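Local coordinates for protein endo-1,4-b-d-mannanase (Trichoderma reesei, PDB 1QNR) that hydrolyses the beta-1,4-mannosidic links inside mannan chains, acting as an endo-beta-mannanase of glycoside hydrolase family 5, at residues A[128-131]-A[132-135]; A[170-173]-A[174-177]; A[223-226]-A[227-230]. All coordinates share one frame; numbering follows the deposited sequence.

Contact 1 of 3, residues A[128-131]-A[132-135]; sequences GGNA and TTWY. With NAG (2-acetamido-2-deoxy-beta-D-glucopyranose), chain F.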
loop_
_atom_site.group_PDB
_atom_site.type_symbol
_atom_site.label_atom_id
_atom_site.label_comp_id
_atom_site.label_asym_id
_atom_site.label_seq_id
_atom_site.Cartn_x
_atom_site.Cartn_y
_atom_site.Cartn_z
ATOM N N GLY A 128 21.064 -14.477 4.717
ATOM C CA GLY A 128 22.151 -14.280 3.754
ATOM C C GLY A 128 21.818 -13.719 2.409
ATOM O O GLY A 128 20.697 -13.181 2.216
ATOM N N GLY A 129 22.796 -13.794 1.491
ATOM C CA GLY A 129 22.552 -13.139 0.173
ATOM C C GLY A 129 22.546 -11.596 0.310
ATOM O O GLY A 129 23.167 -10.947 1.171
ATOM N N ASN A 130 21.760 -11.007 -0.647
ATOM C CA ASN A 130 21.610 -9.537 -0.609
ATOM C C ASN A 130 20.220 -9.115 -1.057
ATOM O O ASN A 130 19.338 -9.956 -1.255
ATOM C CB ASN A 130 22.787 -8.851 -1.377
ATOM C CG ASN A 130 22.652 -9.185 -2.820
ATOM O OD1 ASN A 130 21.712 -9.469 -3.487
ATOM N ND2 ASN A 130 23.849 -9.100 -3.554
ATOM N N ALA A 131 19.988 -7.800 -1.207
ATOM C CA ALA A 131 18.643 -7.279 -1.518
ATOM C C ALA A 131 18.084 -7.679 -2.864
ATOM O O ALA A 131 16.830 -7.658 -3.011
ATOM C CB ALA A 131 18.666 -5.722 -1.306
ATOM N N THR A 132 18.945 -8.074 -3.829
ATOM C CA THR A 132 18.442 -8.541 -5.129
ATOM C C THR A 132 18.340 -10.084 -5.219
ATOM O O THR A 132 17.399 -10.579 -5.902
ATOM C CB THR A 132 19.227 -7.919 -6.301
ATOM O OG1 THR A 132 20.617 -8.284 -6.131
ATOM C CG2 THR A 132 19.128 -6.358 -6.289
ATOM N N THR A 133 19.160 -10.794 -4.477
ATOM C CA THR A 133 18.990 -12.272 -4.465
ATOM C C THR A 133 17.857 -12.677 -3.525
ATOM O O THR A 133 17.430 -13.863 -3.568
ATOM C CB THR A 133 20.269 -13.031 -4.057
ATOM O OG1 THR A 133 20.604 -12.773 -2.714
ATOM C CG2 THR A 133 21.433 -12.591 -4.976
ATOM N N TRP A 134 17.283 -11.772 -2.717
ATOM C CA TRP A 134 16.187 -12.090 -1.794
ATOM C C TRP A 134 15.042 -12.822 -2.477
ATOM O O TRP A 134 14.474 -13.817 -1.937
ATOM C CB TRP A 134 15.635 -10.778 -1.154
ATOM C CG TRP A 134 14.465 -11.041 -0.185
ATOM C CD1 TRP A 134 14.549 -11.353 1.122
ATOM C CD2 TRP A 134 13.054 -10.871 -0.459
ATOM N NE1 TRP A 134 13.267 -11.550 1.694
ATOM C CE2 TRP A 134 12.358 -11.182 0.740
ATOM C CE3 TRP A 134 12.336 -10.513 -1.606
ATOM C CZ2 TRP A 134 10.949 -11.177 0.789
ATOM C CZ3 TRP A 134 10.932 -10.454 -1.506
ATOM C CH2 TRP A 134 10.247 -10.762 -0.325
ATOM N N TYR A 135 14.684 -12.390 -3.692
ATOM C CA TYR A 135 13.551 -12.941 -4.441
ATOM C C TYR A 135 13.689 -14.439 -4.722
ATOM O O TYR A 135 12.627 -15.090 -4.930
ATOM C CB TYR A 135 13.359 -12.183 -5.781
ATOM C CG TYR A 135 12.917 -10.720 -5.525
ATOM C CD1 TYR A 135 11.602 -10.371 -5.238
ATOM C CD2 TYR A 135 13.893 -9.697 -5.538
ATOM C CE1 TYR A 135 11.243 -9.051 -4.939
ATOM C CE2 TYR A 135 13.545 -8.359 -5.258
ATOM C CZ TYR A 135 12.209 -8.063 -4.970
ATOM O OH TYR A 135 11.814 -6.761 -4.653
HETATM C C1 NAG F . 24.253 -9.334 -5.047
HETATM C C2 NAG F . 25.255 -8.418 -5.722
HETATM C C3 NAG F . 25.230 -8.822 -7.179
HETATM C C4 NAG F . 25.600 -10.317 -7.196
HETATM C C5 NAG F . 24.528 -11.166 -6.443
HETATM C C6 NAG F . 24.887 -12.644 -6.500
HETATM C C7 NAG F . 25.734 -6.135 -4.853
HETATM C C8 NAG F . 25.224 -4.744 -4.737
HETATM N N2 NAG F . 24.859 -7.037 -5.384
HETATM O O3 NAG F . 26.262 -8.066 -7.831
HETATM O O4 NAG F . 25.696 -10.833 -8.528
HETATM O O5 NAG F . 24.585 -10.718 -5.091
HETATM O O6 NAG F . 26.144 -12.865 -5.929
HETATM O O7 NAG F . 26.809 -6.434 -4.519
#

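Contact 2 of 3, residues A[170-173]-A[174-177]; sequences PRCN and GCST. With BMA (beta-D-mannopyranose), chain B.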
loop_
_atom_site.group_PDB
_atom_site.type_symbol
_atom_site.label_atom_id
_atom_site.label_comp_id
_atom_site.label_asym_id
_atom_site.label_seq_id
_atom_site.Cartn_x
_atom_site.Cartn_y
_atom_site.Cartn_z
ATOM N N PRO A 170 8.313 -2.887 -4.043
ATOM C CA PRO A 170 9.354 -3.863 -4.420
ATOM C C PRO A 170 10.205 -3.327 -5.578
ATOM O O PRO A 170 9.664 -2.827 -6.585
ATOM C CB PRO A 170 8.564 -5.100 -4.854
ATOM C CG PRO A 170 7.170 -4.616 -5.108
ATOM C CD PRO A 170 6.926 -3.453 -4.164
ATOM N N ARG A 171 11.536 -3.474 -5.446
ATOM C CA ARG A 171 12.490 -3.139 -6.508
ATOM C C ARG A 171 13.525 -4.250 -6.588
ATOM O O ARG A 171 13.747 -4.991 -5.606
ATOM C CB ARG A 171 13.252 -1.818 -6.270
ATOM C CG ARG A 171 12.352 -0.552 -6.209
ATOM C CD ARG A 171 13.342 0.630 -6.032
ATOM N NE ARG A 171 12.632 1.911 -6.038
ATOM C CZ ARG A 171 13.262 3.112 -6.095
ATOM N NH1 ARG A 171 14.601 3.152 -6.117
ATOM N NH2 ARG A 171 12.504 4.198 -6.079
ATOM N N CYS A 172 14.219 -4.313 -7.722
ATOM C CA CYS A 172 15.359 -5.261 -7.846
ATOM C C CYS A 172 16.412 -4.437 -8.621
ATOM O O CYS A 172 16.367 -4.459 -9.883
ATOM C CB CYS A 172 14.887 -6.584 -8.464
ATOM S SG CYS A 172 16.114 -7.987 -8.351
ATOM N N ASN A 173 17.183 -3.628 -7.890
ATOM C CA ASN A 173 18.044 -2.640 -8.610
ATOM C C ASN A 173 19.025 -3.319 -9.588
ATOM O O ASN A 173 19.800 -4.142 -9.161
ATOM C CB ASN A 173 18.802 -1.854 -7.522
ATOM C CG ASN A 173 19.726 -0.808 -8.156
ATOM O OD1 ASN A 173 20.934 -1.122 -8.252
ATOM N ND2 ASN A 173 19.224 0.319 -8.555
ATOM N N GLY A 174 19.002 -2.851 -10.849
ATOM C CA GLY A 174 19.875 -3.453 -11.887
ATOM C C GLY A 174 19.510 -4.852 -12.328
ATOM O O GLY A 174 20.217 -5.382 -13.217
ATOM N N CYS A 175 18.442 -5.489 -11.806
ATOM C CA CYS A 175 18.092 -6.840 -12.211
ATOM C C CYS A 175 17.335 -6.866 -13.515
ATOM O O CYS A 175 16.695 -5.901 -13.991
ATOM C CB CYS A 175 17.112 -7.462 -11.164
ATOM S SG CYS A 175 17.732 -7.398 -9.454
ATOM N N SER A 176 17.369 -8.074 -14.154
ATOM C CA SER A 176 16.418 -8.286 -15.246
ATOM C C SER A 176 14.983 -8.041 -14.648
ATOM O O SER A 176 14.723 -8.540 -13.527
ATOM C CB SER A 176 16.486 -9.747 -15.655
ATOM O OG SER A 176 15.424 -10.195 -16.479
ATOM N N THR A 177 14.111 -7.484 -15.466
ATOM C CA THR A 177 12.738 -7.262 -14.971
ATOM C C THR A 177 11.936 -8.558 -14.808
ATOM O O THR A 177 10.894 -8.624 -14.090
ATOM C CB THR A 177 11.956 -6.312 -15.901
ATOM O OG1 THR A 177 11.802 -6.966 -17.186
ATOM C CG2 THR A 177 12.594 -4.930 -16.054
HETATM C C1 BMA B . 16.681 7.309 -6.096
HETATM C C2 BMA B . 15.140 7.282 -6.192
HETATM C C3 BMA B . 14.473 7.432 -4.805
HETATM C C4 BMA B . 15.053 6.397 -3.837
HETATM C C5 BMA B . 16.614 6.489 -3.812
HETATM C C6 BMA B . 17.326 5.655 -2.777
HETATM O O1 BMA B . 17.235 7.033 -7.381
HETATM O O2 BMA B . 14.717 6.051 -6.800
HETATM O O3 BMA B . 13.068 7.125 -5.010
HETATM O O4 BMA B . 14.636 6.586 -2.507
HETATM O O5 BMA B . 17.055 6.205 -5.188
HETATM O O6 BMA B . 17.487 4.269 -3.054
#

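Contact 3 of 3, residues A[223-226]-A[227-230]; sequences GTDF and AKNV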
loop_
_atom_site.group_PDB
_atom_site.type_symbol
_atom_site.label_atom_id
_atom_site.label_comp_id
_atom_site.label_asym_id
_atom_site.label_seq_id
_atom_site.Cartn_x
_atom_site.Cartn_y
_atom_site.Cartn_z
ATOM N N GLY A 223 14.494 -2.834 -11.966
ATOM C CA GLY A 223 13.971 -4.207 -12.001
ATOM C C GLY A 223 12.480 -4.376 -12.260
ATOM O O GLY A 223 12.000 -5.523 -12.101
ATOM N N THR A 224 11.749 -3.269 -12.567
ATOM C CA THR A 224 10.282 -3.458 -12.797
ATOM C C THR A 224 9.857 -2.968 -14.160
ATOM O O THR A 224 10.477 -2.019 -14.695
ATOM C CB THR A 224 9.451 -2.732 -11.692
ATOM O OG1 THR A 224 9.738 -1.308 -11.697
ATOM C CG2 THR A 224 9.802 -3.247 -10.278
ATOM N N ASP A 225 8.911 -3.702 -14.779
ATOM C CA ASP A 225 8.319 -3.350 -16.076
ATOM C C ASP A 225 6.806 -3.271 -15.802
ATOM O O ASP A 225 6.174 -4.315 -15.580
ATOM C CB ASP A 225 8.707 -4.432 -17.103
ATOM C CG ASP A 225 8.173 -4.143 -18.503
ATOM O OD1 ASP A 225 7.038 -3.669 -18.648
ATOM O OD2 ASP A 225 8.890 -4.396 -19.523
ATOM N N PHE A 226 6.277 -2.046 -15.748
ATOM C CA PHE A 226 4.864 -1.867 -15.359
ATOM C C PHE A 226 3.878 -2.623 -16.210
ATOM O O PHE A 226 2.967 -3.320 -15.671
ATOM C CB PHE A 226 4.482 -0.362 -15.359
ATOM C CG PHE A 226 3.114 -0.108 -14.784
ATOM C CD1 PHE A 226 2.924 -0.234 -13.403
ATOM C CD2 PHE A 226 2.059 0.286 -15.601
ATOM C CE1 PHE A 226 1.679 0.063 -12.851
ATOM C CE2 PHE A 226 0.790 0.541 -15.021
ATOM C CZ PHE A 226 0.586 0.394 -13.630
ATOM N N ALA A 227 4.040 -2.533 -17.548
ATOM C CA ALA A 227 3.118 -3.263 -18.435
ATOM C C ALA A 227 3.198 -4.782 -18.291
ATOM O O ALA A 227 2.151 -5.481 -18.319
ATOM C CB ALA A 227 3.301 -2.812 -19.883
ATOM N N LYS A 228 4.391 -5.328 -18.097
ATOM C CA LYS A 228 4.553 -6.768 -17.889
ATOM C C LYS A 228 3.892 -7.200 -16.560
ATOM O O LYS A 228 3.217 -8.232 -16.447
ATOM C CB LYS A 228 6.024 -7.232 -17.883
ATOM C CG LYS A 228 6.583 -7.250 -19.331
ATOM C CD LYS A 228 7.980 -7.882 -19.323
ATOM C CE LYS A 228 8.478 -7.890 -20.785
ATOM N NZ LYS A 228 9.766 -8.671 -20.881
ATOM N N ASN A 229 4.052 -6.390 -15.491
ATOM C CA ASN A 229 3.510 -6.761 -14.206
ATOM C C ASN A 229 1.974 -6.743 -14.219
ATOM O O ASN A 229 1.350 -7.699 -13.650
ATOM C CB ASN A 229 4.033 -5.854 -13.076
ATOM C CG ASN A 229 5.505 -5.996 -12.801
ATOM O OD1 ASN A 229 6.108 -7.068 -13.017
ATOM N ND2 ASN A 229 6.189 -4.943 -12.256
ATOM N N VAL A 230 1.390 -5.676 -14.832
ATOM C CA VAL A 230 -0.094 -5.650 -14.701
ATOM C C VAL A 230 -0.776 -6.683 -15.594
ATOM O O VAL A 230 -1.971 -6.900 -15.387
ATOM C CB VAL A 230 -0.660 -4.260 -15.045
ATOM C CG1 VAL A 230 -0.216 -3.213 -14.049
ATOM C CG2 VAL A 230 -0.363 -3.770 -16.455
HETATM O O HOH W 1 8.819 -6.362 -13.428
HETATM O O HOH W 2 6.198 -1.167 -18.964
#

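Contact 1 of 3, residues A[128-131]-A[132-135]
Asn130 and Thr133 hold each other across a tight turn between helix 119-127 and helix 138-155. The covalent link comes first. Asn130 ND2 is bonded to C1 of an N-acetylglucosamine at 1.6 Å. Asn130, Ala131 and Thr132 form the Asn-X-Thr sequon of N-glycosylation.

The other end of the same amide makes the hydrogen bonds. Asn130 OD1 accepts from Thr133 N at 3.0 Å, a donor lying almost on the extension of the C=O bond. It also accepts from Thr132 N at 3.1 Å, which closes an Asx turn. That second donor stands above the carbonyl plane, 36° out of it. Asn130 N answers with a nearly straight bond to Thr133 OG1 (3.0 Å, 173°). The reciprocal pair has the bonding pattern of a capping box, just ahead of the 3-10 residues Trp134 and Tyr135. Thr133 OG1 can meet that N-H because it sits between its own backbone N and carbonyl carbon (chi1 66°). Thr132 OG1 lies 3.1 Å from Asn130 OD1. A weak backbone bond runs from Trp134 N to Asn130 O.

Beyond these bonds the packing is slight. The methyl Thr133 CG2 lies 3.5 Å from Asn130 OD1. Thr133 CG2 is also 3.7 Å from NAG O5, the sugar ring oxygen. The Trp134 and Tyr135 rings turn inward. Trp134 meets Tyr123 and Tyr144 edge-to-face, and the Tyr135 hydroxyl hydrogen-bonds to Arg171 O. Gly129 has positive phi, and a CB there would strike Thr133 OG1.

The two ends of the Asn130 amide thus have separate tasks. ND2 carries the glycan, while two backbone N-H groups grip OD1 and probably hinder rotation of the amide, which probably limits the directions in which the first sugar can leave the protein.

Contact 2 of 3, residues A[170-173]-A[174-177]
Cys172 and Cys175 are joined by a disulfide, SG to SG at 2.0 Å, and this is the tight part of the contact. Cys172 SG is anti to its backbone N (chi1 -168°), while Cys175 SG is anti to its carbonyl carbon. The two sulfurs meet with a chi3 of -70°. Beside them Cys175 N donates to Cys172 O at 3.0 Å, so the same pair of residues is tied through both side chains and backbone. Cys172 is buried and rests on Val179 and Ile180 of helix 178-194.

The Cys175 N to Cys172 O hydrogen bond closes a type II beta turn from Cys172 to Cys175, in the loop that follows strand 161-165 of the TIM barrel. Gly174 takes the third position with positive phi, where glycine is common. This corner, Asn173 and Gly174, is the solvent side. Asn173 CB is directed away from the second segment, and its ND2 is hydrogen-bonded to Glu222 OE1.

Arg171 leaves the turn in another direction, its chain extended from CG to NE, and reaches a bound mannose. NH1 and NH2 each donate to mannose O2 at 3.0 Å, with O2 at the edge of the guanidinium and near its plane. Both bonds are bent, near 140°, as expected when two N-H groups share one oxygen. NH2 also donates to mannose O3 at 3.2 Å and forms a salt bridge with Glu205. An alanine here would take away all three sugar bonds and is likely to leave the Glu205 carboxylate without this mate. At the far end of the segment, Ser176 OG caps Asp178 N at the start of helix 178-194.

Contact 3 of 3, residues A[223-226]-A[227-230]
Asp225 OD1 accepts from Lys228 N at 3.2 Å, the classic side-chain N-cap of a helix. The helix is the short one at 226-230, between strands 199-201 and 238-242 of the TIM barrel. Asp225 CG is anti to the backbone N (chi1 -178°), which brings the carboxylate back over the first turn. The N-H meets OD1 from above the carboxylate plane, 53° out of it. Regular helical bonds begin at once: Asn229 N donates to Asp225 O and Val230 N to Phe226 O.

Side chains add to this first shell. The methylenes of Lys228 cross the Asp225 carboxylate obliquely, CG to CG at 3.6 Å. Lys228 NZ stays 4.6 Å from Asp225 OD2. That is too far for a salt bridge, though the opposite charges may still attract. Val230 CG1 sits over one face of the Phe226 ring, offset toward the rim and 4.0 Å from the centroid, in a CH-pi contact.

Two waters bridge the segments. Water 2 lies at the cap. It donates to Asp225 OD1 and accepts from Ala227 N, so OD1 receives both a backbone N-H and a water proton.

Farther out, other parts of the fold meet these residues. Thr224 OG1 bonds to Leu207 O, and the backbone of Phe226 bonds to Gly208. His261 meets the Phe226 ring edge-to-face, with Ala264 and Cys265 of helix 253-267 alongside. Asn229 leans on Ile180 and Val181 of helix 178-194. Its polar end is tied back to the start of the turn: water 1 O accepts from Asp225 N at 3.0 Å and donates to Asn229 OD1 at 2.8 Å.

Overall arrangement
The three contacts follow one another along the chain and in space. Contact 2 lies in the middle, its centre about 11 Å from those of contacts 1 and 3. The centres of contacts 1 and 3 are about 20 Å apart. These two do not touch, their nearest atoms being about 7 Å apart. Contact 1 meets contact 2 by packing of Thr132 CB on Cys175 SG at 3.5 Å. Thr177 CB packs 3.9 Å from Asp225 CB, joining contacts 2 and 3. Only contact 2 reaches the mannose, through Arg171. Trp114, Glu169 and Glu205 neighbour the same glycan, consistent with a place near the active-site end of the barrel.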